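Local coordinates for encapsulated ferritin-like protein (Haliangium ochraceum, PDB 5N5F) that oxidises ferrous to ferric iron as a ferritin-like ferroxidase carried as cargo inside an encapsulin nanocompartment, at residues Thr27-Leu32 / His64-Leu69. Coordinates in Å, arbitrary orientation, origin at the centre of the assembly. Residues are numbered along the deposited sequence.
Sequences TLIEEL and HAMMTL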
loop_
_atom_site.group_PDB
_atom_site.type_symbol
_atom_site.label_atom_id
_atom_site.label_comp_id
_atom_site.label_asym_id
_atom_site.label_seq_id
_atom_site.Cartn_x
_atom_site.Cartn_y
_atom_site.Cartn_z
ATOM N N THR B 27 0.777 -8.179 17.314
ATOM C CA THR B 27 1.777 -9.238 17.385
ATOM C C THR B 27 1.160 -10.588 17.049
ATOM O O THR B 27 1.717 -11.360 16.258
ATOM C CB THR B 27 2.420 -9.265 18.774
ATOM O OG1 THR B 27 3.014 -7.991 19.054
ATOM C CG2 THR B 27 3.499 -10.343 18.852
ATOM N N LEU B 28 0.008 -10.896 17.649
ATOM C CA LEU B 28 -0.699 -12.123 17.301
ATOM C C LEU B 28 -0.995 -12.168 15.808
ATOM O O LEU B 28 -0.796 -13.199 15.157
ATOM C CB LEU B 28 -1.990 -12.233 18.117
ATOM C CG LEU B 28 -2.935 -13.388 17.776
ATOM C CD1 LEU B 28 -2.205 -14.725 17.784
ATOM C CD2 LEU B 28 -4.104 -13.420 18.748
ATOM N N ILE B 29 -1.461 -11.050 15.248
ATOM C CA ILE B 29 -1.738 -10.987 13.813
ATOM C C ILE B 29 -0.477 -11.290 13.012
ATOM O O ILE B 29 -0.491 -12.100 12.077
ATOM C CB ILE B 29 -2.332 -9.615 13.450
ATOM C CG1 ILE B 29 -3.793 -9.544 13.910
ATOM C CG2 ILE B 29 -2.235 -9.350 11.947
ATOM C CD1 ILE B 29 -4.371 -8.148 13.918
ATOM N N GLU B 30 0.635 -10.645 13.365
ATOM C CA GLU B 30 1.871 -10.856 12.615
ATOM C C GLU B 30 2.327 -12.306 12.702
ATOM O O GLU B 30 2.831 -12.869 11.722
ATOM C CB GLU B 30 2.963 -9.920 13.131
ATOM C CG GLU B 30 2.708 -8.455 12.826
ATOM C CD GLU B 30 3.622 -7.536 13.606
ATOM O OE1 GLU B 30 4.560 -8.043 14.257
ATOM O OE2 GLU B 30 3.400 -6.308 13.571
ATOM N N GLU B 31 2.160 -12.930 13.870
ATOM C CA GLU B 31 2.553 -14.325 14.015
ATOM C C GLU B 31 1.646 -15.239 13.200
ATOM O O GLU B 31 2.121 -16.190 12.570
ATOM C CB GLU B 31 2.553 -14.709 15.495
ATOM C CG GLU B 31 3.711 -14.075 16.267
ATOM C CD GLU B 31 3.426 -13.883 17.746
ATOM O OE1 GLU B 31 2.256 -14.028 18.163
ATOM O OE2 GLU B 31 4.380 -13.574 18.494
ATOM N N LEU B 32 0.341 -14.957 13.177
ATOM C CA LEU B 32 -0.565 -15.755 12.358
ATOM C C LEU B 32 -0.267 -15.593 10.871
ATOM O O LEU B 32 -0.446 -16.538 10.096
ATOM C CB LEU B 32 -2.017 -15.377 12.653
ATOM C CG LEU B 32 -2.517 -15.735 14.059
ATOM C CD1 LEU B 32 -3.893 -15.154 14.287
ATOM C CD2 LEU B 32 -2.538 -17.244 14.264
ATOM N N HIS B 64 4.341 -18.879 19.431
ATOM C CA HIS B 64 4.351 -17.467 19.792
ATOM C C HIS B 64 2.939 -16.895 19.790
ATOM O O HIS B 64 2.578 -16.114 20.676
ATOM C CB HIS B 64 5.252 -16.693 18.831
ATOM C CG HIS B 64 6.696 -17.081 18.914
ATOM N ND1 HIS B 64 7.668 -16.507 18.122
ATOM C CD2 HIS B 64 7.332 -17.984 19.696
ATOM C CE1 HIS B 64 8.841 -17.039 18.414
ATOM N NE2 HIS B 64 8.665 -17.938 19.365
ATOM N N ALA B 65 2.127 -17.287 18.803
ATOM C CA ALA B 65 0.753 -16.802 18.716
ATOM C C ALA B 65 -0.059 -17.211 19.938
ATOM O O ALA B 65 -0.815 -16.404 20.490
ATOM C CB ALA B 65 0.098 -17.335 17.443
ATOM N N MET B 66 0.080 -18.466 20.373
ATOM C CA MET B 66 -0.709 -18.951 21.499
ATOM C C MET B 66 -0.197 -18.402 22.825
ATOM O O MET B 66 -0.978 -18.254 23.773
ATOM C CB MET B 66 -0.716 -20.478 21.509
ATOM C CG MET B 66 -1.330 -21.096 20.251
ATOM S SD MET B 66 -3.042 -20.589 19.940
ATOM C CE MET B 66 -2.824 -19.204 18.823
ATOM N N MET B 67 1.099 -18.093 22.915
ATOM C CA MET B 67 1.603 -17.360 24.071
ATOM C C MET B 67 0.965 -15.981 24.149
ATOM O O MET B 67 0.477 -15.564 25.207
ATOM C CB MET B 67 3.125 -17.233 24.000
ATOM C CG MET B 67 3.882 -18.526 24.250
ATOM S SD MET B 67 5.629 -18.430 23.789
ATOM C CE MET B 67 6.195 -17.134 24.881
ATOM N N THR B 68 0.958 -15.258 23.025
ATOM C CA THR B 68 0.344 -13.936 22.991
ATOM C C THR B 68 -1.150 -14.017 23.284
ATOM O O THR B 68 -1.696 -13.175 24.005
ATOM C CB THR B 68 0.581 -13.286 21.628
ATOM O OG1 THR B 68 1.989 -13.264 21.333
ATOM C CG2 THR B 68 0.041 -11.867 21.615
ATOM N N LEU B 69 -1.829 -15.021 22.727
ATOM C CA LEU B 69 -3.270 -15.133 22.923
ATOM C C LEU B 69 -3.600 -15.370 24.389
ATOM O O LEU B 69 -4.571 -14.811 24.912
ATOM C CB LEU B 69 -3.833 -16.254 22.047
ATOM C CG LEU B 69 -5.339 -16.525 22.139
ATOM C CD1 LEU B 69 -6.177 -15.277 21.837
ATOM C CD2 LEU B 69 -5.718 -17.653 21.193
#
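Leu28 lays its CD1 methyl against Ala65, 3.5 Å from Ala65 CB and equally far from the carbonyl oxygen Ala65 O. The small alanine lets the backbones close in here, Leu28 CA and Ala65 CA standing 5.1 Å apart, while the leucine is long enough to reach on to Leu69 (Leu28 CD2 to Leu69 CD1, 4.2 Å). One turn along, Leu32 CD2 meets the same Ala65 CB at 4.1 Å, so a single methyl group receives two leucines. The two segments run antiparallel at 160°, their axes 8.8 Å apart, as part of the long helices 16-44 and 48-75. These form the helical hairpin of the N-terminal domain of this encapsulated ferritin, half of a ferritin-like four-helix bundle, probably completed by a third subunit, whose Tyr38 packs on Glu31 and whose Glu61 packs on His64. Beside the apolar strip lies the probable iron site. Glu31 crosses the gap, its OE1 3.2 Å from Ala65 CA and 3.3 Å from Thr68 OG1. Threonine is short enough to place a hydroxyl between the helices, with either Glu31 OE1 or His64 O, 3.0 Å from Thr68 OG1, as possible acceptor for its proton. Glu31, Glu61 and His64 probably bind iron, roles suited to carboxylate and imidazole; the His64 ring leads away from segment 27-32, and its NE2 hydrogen-bonds Glu60 of the third subunit.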